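Local coordinates for putative uncharacterized protein TTHA1012 (Thermus thermophilus, PDB 2YZY) that is of unknown function but has a LolA-like fold, consistent with a periplasmic carrier of lipoproteins, at residues A[11-19]-A[148-157]; A[64-75]-A[78-89]. All coordinates share one frame; numbering follows the deposited sequence.

Contact 1: residues A[11-19]-A[148-157]; sequences ILDRVEKNL and LYILKADPRP
Helix 7-18 packs on the hairpin of strands 145-151 and 156-163, an apolar helix-on-sheet contact near one end of the fold with a polar fastening at the turn. Val15 forms the middle. With CG1 anti to the backbone N (chi1 173°), CG2 stands beside that N and meets Ile150 CG2 at 3.6 Å, while CG1 lies 4.1 Å from CD of Pro157. Ile11 CG2 reaches the same Ile150 methyl at 3.9 Å, the two isoleucines sliding past each other in opposite directions. Just past the helix end, one turn after Val15, Leu19 CD1 meets CD of the Pro157 ring at 4.1 Å. A curved antiparallel sheet covered by an N-terminal helix is consistent with the LolA-like fold, an incomplete barrel with a helical lid, and the axis of helix segment 11-18 runs at 56° to strand segment 148-151. Pro155, in the turn, points its ring at the helix, CB 4.1 Å from Val15 CG2. Asn18 spends both amide hydrogens on the turn: ND2 donates to Asp154 OD1 (2.8 Å, 169°) and to the carbonyl O of Pro155 (2.8 Å). Both acceptors lie close to the amide plane, which fixes its rotation, yet ND2 stands above the carboxylate plane of Asp154, and amide and carboxylate are nearly perpendicular. Arg180 of strand 169-180 forms a salt bridge with the same OD1 and also binds the carbonyl O of Asn18.

Contact 2: residues A[64-75]-A[78-89]; sequences EGNFTVITEKEV and YLYLTNQLVISP
Two antiparallel hydrogen-bonded pairs, Phe67 with Tyr78 and Val75 with Ser88, join three successive strands here: the first pair lies within the hairpin 67-70/75-79, the second between strands 75-79 and 84-88. Tyr78 N gives the shorter bond of its pair, 2.8 Å to Phe67 O. On the face that Phe67 and Tyr78 share, CB of Tyr78 sits over the centre of the phenylalanine ring, 3.5 Å from its centroid, a CH-pi contact. The phenylalanine ring is folded back there because its CG stands between backbone N and carbonyl carbon (chi1 68°). The two rings are slid apart and barely overlap, their planes 28° from parallel; Phe67 CE2 touches Tyr78 CD2. Tyr78 OH donates to Asn83 OD1 at 2.6 Å, tying the ring to the turn, where Asn83 and Gln84 both face Leu79 in a G1 beta bulge. Beyond the strand, Asn66 OD1 accepts from Tyr80 N (2.8 Å), the donor standing well above the carbonyl plane, and a water that accepts from Leu81 N also lies 2.8 Å from the same oxygen. Gly65, at phi 97°, lets its backbone lie against Tyr80, its C 3.6 Å from Tyr80 CB. Arg54 adds a cation-pi contact to the Phe67 ring. An amide oxygen thus continues the pairing past the strand ends, while apolar ring contacts line the face shared by Phe67 and Tyr78.

In the fold
The two contacts lie on opposite sides of the chain's centre, about 28 Å apart between centres, and share no residue; both reach the extended beta structure that makes up most of the protein. Both are partly buried. Contact 1 is long-range, bringing the N-terminal helix back onto a hairpin 129 residues later, and its weight falls on aliphatic side chains, with two hydrogen bonds from one side-chain amide at one end. Contact 2 joins neighbouring strands of a meander, so main-chain bonds carry it, with aromatic packing on one face and a more exposed turn. Contact 1 therefore covers a sheet face, whereas contact 2 builds the sheet itself.

Contact 1: residues A[11-19]-A[148-157]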
loop_
_atom_site.group_PDB
_atom_site.type_symbol
_atom_site.label_atom_id
_atom_site.label_comp_id
_atom_site.label_asym_id
_atom_site.label_seq_id
_atom_site.Cartn_x
_atom_site.Cartn_y
_atom_site.Cartn_z
ATOM N N ILE A 11 -10.538 10.488 -10.661
ATOM C CA ILE A 11 -9.610 10.755 -9.572
ATOM C C ILE A 11 -8.504 9.708 -9.538
ATOM O O ILE A 11 -7.325 10.042 -9.407
ATOM C CB ILE A 11 -10.352 10.773 -8.220
ATOM C CG1 ILE A 11 -11.334 11.947 -8.195
ATOM C CG2 ILE A 11 -9.359 10.868 -7.072
ATOM C CD1 ILE A 11 -12.201 12.005 -6.962
ATOM N N LEU A 12 -8.887 8.442 -9.660
ATOM C CA LEU A 12 -7.913 7.361 -9.651
ATOM C C LEU A 12 -6.950 7.526 -10.821
ATOM O O LEU A 12 -5.757 7.262 -10.689
ATOM C CB LEU A 12 -8.617 6.004 -9.732
ATOM C CG LEU A 12 -9.501 5.635 -8.537
ATOM C CD1 LEU A 12 -10.098 4.251 -8.752
ATOM C CD2 LEU A 12 -8.676 5.665 -7.258
ATOM N N ASP A 13 -7.470 7.970 -11.963
ATOM C CA ASP A 13 -6.630 8.173 -13.139
ATOM C C ASP A 13 -5.599 9.264 -12.871
ATOM O O ASP A 13 -4.450 9.155 -13.293
ATOM C CB ASP A 13 -7.478 8.555 -14.360
ATOM C CG ASP A 13 -8.424 7.446 -14.783
ATOM O OD1 ASP A 13 -7.988 6.277 -14.833
ATOM O OD2 ASP A 13 -9.603 7.745 -15.079
ATOM N N ARG A 14 -6.015 10.314 -12.169
ATOM C CA ARG A 14 -5.121 11.417 -11.833
ATOM C C ARG A 14 -4.005 10.924 -10.916
ATOM O O ARG A 14 -2.850 11.329 -11.048
ATOM C CB ARG A 14 -5.891 12.541 -11.136
ATOM C CG ARG A 14 -6.897 13.262 -12.022
ATOM C CD ARG A 14 -7.638 14.338 -11.239
ATOM N NE ARG A 14 -8.567 15.091 -12.078
ATOM C CZ ARG A 14 -8.199 15.863 -13.096
ATOM N NH1 ARG A 14 -6.915 15.991 -13.406
ATOM N NH2 ARG A 14 -9.114 16.506 -13.807
ATOM N N VAL A 15 -4.364 10.050 -9.983
ATOM C CA VAL A 15 -3.397 9.495 -9.047
ATOM C C VAL A 15 -2.349 8.678 -9.793
ATOM O O VAL A 15 -1.151 8.853 -9.581
ATOM C CB VAL A 15 -4.086 8.586 -8.004
ATOM C CG1 VAL A 15 -3.038 7.875 -7.151
ATOM C CG2 VAL A 15 -5.005 9.419 -7.120
ATOM N N GLU A 16 -2.809 7.793 -10.672
ATOM C CA GLU A 16 -1.910 6.940 -11.440
ATOM C C GLU A 16 -0.900 7.763 -12.227
ATOM O O GLU A 16 0.294 7.455 -12.234
ATOM C CB GLU A 16 -2.713 6.050 -12.391
ATOM C CG GLU A 16 -1.868 5.017 -13.123
ATOM C CD GLU A 16 -2.710 3.975 -13.834
ATOM O OE1 GLU A 16 -3.457 4.341 -14.766
ATOM O OE2 GLU A 16 -2.629 2.786 -13.456
ATOM N N LYS A 17 -1.376 8.813 -12.887
ATOM C CA LYS A 17 -0.490 9.671 -13.665
ATOM C C LYS A 17 0.442 10.468 -12.758
ATOM O O LYS A 17 1.615 10.663 -13.076
ATOM C CB LYS A 17 -1.299 10.646 -14.528
ATOM C CG LYS A 17 -1.751 10.111 -15.885
ATOM C CD LYS A 17 -2.915 9.135 -15.798
ATOM C CE LYS A 17 -2.464 7.731 -15.440
ATOM N NZ LYS A 17 -3.611 6.783 -15.461
ATOM N N ASN A 18 -0.085 10.916 -11.623
ATOM C CA ASN A 18 0.681 11.715 -10.676
ATOM C C ASN A 18 1.766 10.930 -9.943
ATOM O O ASN A 18 2.712 11.517 -9.421
ATOM C CB ASN A 18 -0.269 12.362 -9.660
ATOM C CG ASN A 18 0.416 13.409 -8.805
ATOM O OD1 ASN A 18 1.083 14.308 -9.319
ATOM N ND2 ASN A 18 0.244 13.308 -7.491
ATOM N N LEU A 19 1.628 9.607 -9.901
ATOM C CA LEU A 19 2.610 8.762 -9.227
ATOM C C LEU A 19 3.350 7.865 -10.214
ATOM O O LEU A 19 3.647 6.707 -9.912
ATOM C CB LEU A 19 1.928 7.895 -8.167
ATOM C CG LEU A 19 1.292 8.638 -6.987
ATOM C CD1 LEU A 19 0.627 7.640 -6.053
ATOM C CD2 LEU A 19 2.359 9.436 -6.252
ATOM N N LEU A 148 -11.700 5.364 0.763
ATOM C CA LEU A 148 -10.385 5.667 0.212
ATOM C C LEU A 148 -10.273 7.183 0.146
ATOM O O LEU A 148 -11.085 7.842 -0.499
ATOM C CB LEU A 148 -10.227 5.071 -1.193
ATOM C CG LEU A 148 -8.925 5.422 -1.932
ATOM C CD1 LEU A 148 -7.720 4.990 -1.103
ATOM C CD2 LEU A 148 -8.899 4.737 -3.293
ATOM N N TYR A 149 -9.274 7.731 0.828
ATOM C CA TYR A 149 -9.062 9.174 0.862
ATOM C C TYR A 149 -7.890 9.565 -0.024
ATOM O O TYR A 149 -6.786 9.029 0.115
ATOM C CB TYR A 149 -8.820 9.614 2.307
ATOM C CG TYR A 149 -10.006 9.345 3.204
ATOM C CD1 TYR A 149 -11.010 10.297 3.367
ATOM C CD2 TYR A 149 -10.146 8.122 3.858
ATOM C CE1 TYR A 149 -12.128 10.037 4.162
ATOM C CE2 TYR A 149 -11.258 7.852 4.653
ATOM C CZ TYR A 149 -12.244 8.816 4.799
ATOM O OH TYR A 149 -13.346 8.557 5.582
ATOM N N ILE A 150 -8.145 10.503 -0.934
ATOM C CA ILE A 150 -7.143 10.974 -1.886
ATOM C C ILE A 150 -6.876 12.469 -1.735
ATOM O O ILE A 150 -7.799 13.284 -1.819
ATOM C CB ILE A 150 -7.611 10.721 -3.341
ATOM C CG1 ILE A 150 -7.957 9.240 -3.539
ATOM C CG2 ILE A 150 -6.540 11.187 -4.327
ATOM C CD1 ILE A 150 -6.790 8.280 -3.315
ATOM N N LEU A 151 -5.613 12.827 -1.514
ATOM C CA LEU A 151 -5.225 14.229 -1.378
ATOM C C LEU A 151 -5.547 14.933 -2.700
ATOM O O LEU A 151 -5.206 14.435 -3.770
ATOM C CB LEU A 151 -3.722 14.332 -1.079
ATOM C CG LEU A 151 -3.135 15.732 -0.866
ATOM C CD1 LEU A 151 -3.762 16.377 0.356
ATOM C CD2 LEU A 151 -1.626 15.632 -0.684
ATOM N N LYS A 152 -6.205 16.088 -2.630
ATOM C CA LYS A 152 -6.573 16.818 -3.846
ATOM C C LYS A 152 -5.438 17.588 -4.523
ATOM O O LYS A 152 -5.253 17.479 -5.735
ATOM C CB LYS A 152 -7.726 17.787 -3.556
ATOM C CG LYS A 152 -9.050 17.105 -3.234
ATOM C CD LYS A 152 -10.163 18.118 -2.977
ATOM C CE LYS A 152 -10.479 18.943 -4.216
ATOM N NZ LYS A 152 -11.564 19.936 -3.959
ATOM N N ALA A 153 -4.688 18.360 -3.742
ATOM C CA ALA A 153 -3.593 19.177 -4.272
ATOM C C ALA A 153 -2.493 18.385 -4.976
ATOM O O ALA A 153 -1.916 18.852 -5.959
ATOM C CB ALA A 153 -2.991 20.013 -3.152
ATOM N N ASP A 154 -2.200 17.198 -4.461
ATOM C CA ASP A 154 -1.175 16.330 -5.034
ATOM C C ASP A 154 -1.761 14.924 -4.963
ATOM O O ASP A 154 -1.454 14.157 -4.051
ATOM C CB ASP A 154 0.115 16.439 -4.211
ATOM C CG ASP A 154 1.239 15.575 -4.758
ATOM O OD1 ASP A 154 1.357 15.455 -5.994
ATOM O OD2 ASP A 154 2.016 15.029 -3.947
ATOM N N PRO A 155 -2.626 14.578 -5.931
ATOM C CA PRO A 155 -3.312 13.286 -6.039
ATOM C C PRO A 155 -2.525 12.044 -5.648
ATOM O O PRO A 155 -1.691 11.554 -6.408
ATOM C CB PRO A 155 -3.756 13.258 -7.496
ATOM C CG PRO A 155 -4.076 14.693 -7.750
ATOM C CD PRO A 155 -2.896 15.401 -7.127
ATOM N N ARG A 156 -2.816 11.539 -4.454
ATOM C CA ARG A 156 -2.181 10.339 -3.924
ATOM C C ARG A 156 -3.017 9.870 -2.737
ATOM O O ARG A 156 -3.712 10.667 -2.103
ATOM C CB ARG A 156 -0.740 10.633 -3.488
ATOM C CG ARG A 156 -0.587 11.587 -2.315
ATOM C CD ARG A 156 0.878 11.995 -2.154
ATOM N NE ARG A 156 1.100 12.870 -1.006
ATOM C CZ ARG A 156 1.081 12.472 0.264
ATOM N NH1 ARG A 156 0.850 11.201 0.564
ATOM N NH2 ARG A 156 1.290 13.350 1.237
ATOM N N PRO A 157 -2.974 8.565 -2.431
ATOM C CA PRO A 157 -3.744 8.010 -1.316
ATOM C C PRO A 157 -3.231 8.454 0.046
ATOM O O PRO A 157 -2.025 8.543 0.275
ATOM C CB PRO A 157 -3.604 6.496 -1.501
ATOM C CG PRO A 157 -3.193 6.337 -2.947
ATOM C CD PRO A 157 -2.270 7.496 -3.157
#

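Contact 2: residues A[64-75]-A[78-89]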
loop_
_atom_site.group_PDB
_atom_site.type_symbol
_atom_site.label_atom_id
_atom_site.label_comp_id
_atom_site.label_asym_id
_atom_site.label_seq_id
_atom_site.Cartn_x
_atom_site.Cartn_y
_atom_site.Cartn_z
ATOM N N GLU A 64 7.957 -7.949 11.720
ATOM C CA GLU A 64 9.160 -7.128 11.802
ATOM C C GLU A 64 10.326 -7.725 11.008
ATOM O O GLU A 64 10.754 -8.847 11.278
ATOM C CB GLU A 64 9.557 -6.956 13.269
ATOM C CG GLU A 64 10.715 -5.991 13.510
ATOM C CD GLU A 64 11.146 -5.969 14.963
ATOM O OE1 GLU A 64 10.286 -5.742 15.839
ATOM O OE2 GLU A 64 12.348 -6.187 15.232
ATOM N N GLY A 65 10.834 -6.974 10.028
ATOM C CA GLY A 65 11.948 -7.462 9.226
ATOM C C GLY A 65 11.558 -8.102 7.907
ATOM O O GLY A 65 12.396 -8.259 7.018
ATOM N N ASN A 66 10.292 -8.487 7.783
ATOM C CA ASN A 66 9.794 -9.097 6.551
ATOM C C ASN A 66 9.713 -8.046 5.460
ATOM O O ASN A 66 9.679 -6.848 5.734
ATOM C CB ASN A 66 8.370 -9.636 6.732
ATOM C CG ASN A 66 8.298 -10.839 7.639
ATOM O OD1 ASN A 66 9.265 -11.184 8.318
ATOM N ND2 ASN A 66 7.128 -11.480 7.672
ATOM N N PHE A 67 9.693 -8.498 4.214
ATOM C CA PHE A 67 9.513 -7.572 3.112
ATOM C C PHE A 67 8.923 -8.323 1.937
ATOM O O PHE A 67 9.018 -9.554 1.848
ATOM C CB PHE A 67 10.825 -6.844 2.737
ATOM C CG PHE A 67 11.888 -7.721 2.133
ATOM C CD1 PHE A 67 11.845 -8.076 0.783
ATOM C CD2 PHE A 67 12.962 -8.150 2.904
ATOM C CE1 PHE A 67 12.863 -8.842 0.215
ATOM C CE2 PHE A 67 13.988 -8.920 2.345
ATOM C CZ PHE A 67 13.935 -9.265 0.996
ATOM N N THR A 68 8.265 -7.574 1.065
ATOM C CA THR A 68 7.643 -8.139 -0.118
ATOM C C THR A 68 8.123 -7.365 -1.331
ATOM O O THR A 68 8.152 -6.136 -1.321
ATOM C CB THR A 68 6.112 -8.020 -0.049
ATOM O OG1 THR A 68 5.628 -8.733 1.092
ATOM C CG2 THR A 68 5.475 -8.591 -1.309
ATOM N N VAL A 69 8.524 -8.086 -2.371
ATOM C CA VAL A 69 8.963 -7.442 -3.600
ATOM C C VAL A 69 7.995 -7.896 -4.681
ATOM O O VAL A 69 7.766 -9.093 -4.857
ATOM C CB VAL A 69 10.394 -7.850 -3.995
ATOM C CG1 VAL A 69 10.771 -7.188 -5.324
ATOM C CG2 VAL A 69 11.370 -7.423 -2.916
ATOM N N ILE A 70 7.404 -6.939 -5.385
ATOM C CA ILE A 70 6.460 -7.279 -6.437
ATOM C C ILE A 70 6.972 -6.813 -7.790
ATOM O O ILE A 70 7.447 -5.686 -7.937
ATOM C CB ILE A 70 5.074 -6.645 -6.178
ATOM C CG1 ILE A 70 4.539 -7.104 -4.820
ATOM C CG2 ILE A 70 4.098 -7.051 -7.281
ATOM C CD1 ILE A 70 3.273 -6.405 -4.391
ATOM N N THR A 71 6.894 -7.703 -8.769
ATOM C CA THR A 71 7.315 -7.395 -10.127
ATOM C C THR A 71 6.150 -7.793 -11.020
ATOM O O THR A 71 5.157 -8.339 -10.540
ATOM C CB THR A 71 8.561 -8.200 -10.540
ATOM O OG1 THR A 71 8.244 -9.597 -10.569
ATOM C CG2 THR A 71 9.696 -7.965 -9.554
ATOM N N GLU A 72 6.257 -7.515 -12.314
ATOM C CA GLU A 72 5.184 -7.875 -13.226
ATOM C C GLU A 72 5.110 -9.393 -13.335
ATOM O O GLU A 72 4.034 -9.963 -13.519
ATOM C CB GLU A 72 5.430 -7.281 -14.615
ATOM C CG GLU A 72 6.633 -7.868 -15.340
ATOM C CD GLU A 72 6.660 -7.508 -16.813
ATOM O OE1 GLU A 72 7.607 -7.928 -17.513
ATOM O OE2 GLU A 72 5.732 -6.809 -17.274
ATOM N N LYS A 73 6.263 -10.042 -13.200
ATOM C CA LYS A 73 6.352 -11.493 -13.314
ATOM C C LYS A 73 6.081 -12.276 -12.034
ATOM O O LYS A 73 5.298 -13.226 -12.043
ATOM C CB LYS A 73 7.730 -11.884 -13.857
ATOM C CG LYS A 73 7.920 -13.381 -14.044
ATOM C CD LYS A 73 9.316 -13.701 -14.553
ATOM C CE LYS A 73 9.497 -15.197 -14.751
ATOM N NZ LYS A 73 9.253 -15.954 -13.491
ATOM N N GLU A 74 6.717 -11.893 -10.932
ATOM C CA GLU A 74 6.508 -12.637 -9.698
ATOM C C GLU A 74 6.540 -11.813 -8.421
ATOM O O GLU A 74 6.831 -10.616 -8.436
ATOM C CB GLU A 74 7.534 -13.769 -9.606
ATOM C CG GLU A 74 8.959 -13.315 -9.365
ATOM C CD GLU A 74 9.979 -14.326 -9.856
ATOM O OE1 GLU A 74 9.736 -15.545 -9.715
ATOM O OE2 GLU A 74 11.029 -13.901 -10.378
ATOM N N VAL A 75 6.231 -12.480 -7.316
ATOM C CA VAL A 75 6.201 -11.855 -6.004
ATOM C C VAL A 75 7.147 -12.571 -5.049
ATOM O O VAL A 75 7.164 -13.798 -4.991
ATOM C CB VAL A 75 4.775 -11.904 -5.407
ATOM C CG1 VAL A 75 4.784 -11.389 -3.975
ATOM C CG2 VAL A 75 3.826 -11.078 -6.263
ATOM N N TYR A 78 9.711 -12.259 1.839
ATOM C CA TYR A 78 10.764 -12.660 2.754
ATOM C C TYR A 78 10.224 -12.673 4.177
ATOM O O TYR A 78 9.645 -11.689 4.650
ATOM C CB TYR A 78 11.965 -11.713 2.664
ATOM C CG TYR A 78 13.094 -12.132 3.581
ATOM C CD1 TYR A 78 13.789 -13.324 3.355
ATOM C CD2 TYR A 78 13.432 -11.379 4.710
ATOM C CE1 TYR A 78 14.779 -13.762 4.229
ATOM C CE2 TYR A 78 14.427 -11.810 5.592
ATOM C CZ TYR A 78 15.095 -13.003 5.345
ATOM O OH TYR A 78 16.065 -13.452 6.216
ATOM N N LEU A 79 10.404 -13.808 4.843
ATOM C CA LEU A 79 9.953 -13.986 6.220
ATOM C C LEU A 79 11.226 -13.971 7.059
ATOM O O LEU A 79 11.995 -14.930 7.066
ATOM C CB LEU A 79 9.214 -15.320 6.351
ATOM C CG LEU A 79 8.100 -15.512 5.317
ATOM C CD1 LEU A 79 7.469 -16.894 5.492
ATOM C CD2 LEU A 79 7.051 -14.408 5.470
ATOM N N TYR A 80 11.430 -12.872 7.772
ATOM C CA TYR A 80 12.633 -12.672 8.566
ATOM C C TYR A 80 12.965 -13.734 9.610
ATOM O O TYR A 80 14.069 -14.274 9.615
ATOM C CB TYR A 80 12.567 -11.302 9.244
ATOM C CG TYR A 80 13.857 -10.900 9.926
ATOM C CD1 TYR A 80 14.862 -10.223 9.231
ATOM C CD2 TYR A 80 14.078 -11.213 11.263
ATOM C CE1 TYR A 80 16.055 -9.869 9.856
ATOM C CE2 TYR A 80 15.264 -10.865 11.895
ATOM C CZ TYR A 80 16.248 -10.194 11.189
ATOM O OH TYR A 80 17.420 -9.857 11.825
ATOM N N LEU A 81 12.015 -14.040 10.487
ATOM C CA LEU A 81 12.273 -15.007 11.549
ATOM C C LEU A 81 12.549 -16.429 11.078
ATOM O O LEU A 81 13.235 -17.180 11.767
ATOM C CB LEU A 81 11.128 -14.985 12.566
ATOM C CG LEU A 81 11.085 -13.699 13.396
ATOM C CD1 LEU A 81 9.781 -13.629 14.174
ATOM C CD2 LEU A 81 12.286 -13.649 14.336
ATOM N N THR A 82 12.043 -16.799 9.907
ATOM C CA THR A 82 12.283 -18.143 9.389
ATOM C C THR A 82 13.321 -18.130 8.270
ATOM O O THR A 82 13.695 -19.183 7.751
ATOM C CB THR A 82 10.984 -18.786 8.848
ATOM O OG1 THR A 82 10.494 -18.020 7.742
ATOM C CG2 THR A 82 9.916 -18.833 9.936
ATOM N N ASN A 83 13.794 -16.935 7.918
ATOM C CA ASN A 83 14.778 -16.747 6.851
ATOM C C ASN A 83 14.372 -17.468 5.569
ATOM O O ASN A 83 15.192 -18.111 4.907
ATOM C CB ASN A 83 16.171 -17.212 7.303
ATOM C CG ASN A 83 17.259 -16.835 6.308
ATOM O OD1 ASN A 83 17.230 -15.756 5.714
ATOM N ND2 ASN A 83 18.234 -17.720 6.132
ATOM N N GLN A 84 13.094 -17.346 5.220
ATOM C CA GLN A 84 12.563 -17.968 4.015
ATOM C C GLN A 84 12.154 -16.911 3.001
ATOM O O GLN A 84 11.531 -15.906 3.351
ATOM C CB GLN A 84 11.335 -18.821 4.346
ATOM C CG GLN A 84 11.605 -20.011 5.251
ATOM C CD GLN A 84 10.328 -20.683 5.709
ATOM O OE1 GLN A 84 9.462 -20.049 6.312
ATOM N NE2 GLN A 84 10.203 -21.978 5.427
ATOM N N LEU A 85 12.517 -17.132 1.743
ATOM C CA LEU A 85 12.125 -16.225 0.673
ATOM C C LEU A 85 11.130 -17.012 -0.174
ATOM O O LEU A 85 11.512 -17.936 -0.895
ATOM C CB LEU A 85 13.330 -15.812 -0.180
ATOM C CG LEU A 85 13.026 -14.790 -1.283
ATOM C CD1 LEU A 85 12.641 -13.454 -0.653
ATOM C CD2 LEU A 85 14.242 -14.621 -2.188
ATOM N N VAL A 86 9.850 -16.666 -0.060
ATOM C CA VAL A 86 8.810 -17.353 -0.821
ATOM C C VAL A 86 8.664 -16.684 -2.181
ATOM O O VAL A 86 8.390 -15.484 -2.271
ATOM C CB VAL A 86 7.448 -17.312 -0.073
ATOM C CG1 VAL A 86 6.434 -18.204 -0.784
ATOM C CG2 VAL A 86 7.632 -17.763 1.370
ATOM N N ILE A 87 8.859 -17.464 -3.240
ATOM C CA ILE A 87 8.770 -16.963 -4.605
ATOM C C ILE A 87 7.518 -17.516 -5.279
ATOM O O ILE A 87 7.374 -18.730 -5.430
ATOM C CB ILE A 87 10.014 -17.384 -5.418
ATOM C CG1 ILE A 87 11.283 -16.887 -4.722
ATOM C CG2 ILE A 87 9.930 -16.821 -6.833
ATOM C CD1 ILE A 87 12.566 -17.277 -5.426
ATOM N N SER A 88 6.618 -16.625 -5.683
ATOM C CA SER A 88 5.364 -17.034 -6.318
ATOM C C SER A 88 5.095 -16.274 -7.612
ATOM O O SER A 88 5.475 -15.114 -7.752
ATOM C CB SER A 88 4.194 -16.800 -5.358
ATOM O OG SER A 88 4.410 -17.437 -4.112
ATOM N N PRO A 89 4.432 -16.922 -8.585
ATOM C CA PRO A 89 4.147 -16.229 -9.845
ATOM C C PRO A 89 3.157 -15.087 -9.621
ATOM O O PRO A 89 2.375 -15.179 -8.652
ATOM C CB PRO A 89 3.556 -17.334 -10.722
ATOM C CG PRO A 89 4.193 -18.576 -10.183
ATOM C CD PRO A 89 4.121 -18.357 -8.694
HETATM O O HOH W 1 9.470 -12.700 10.637
#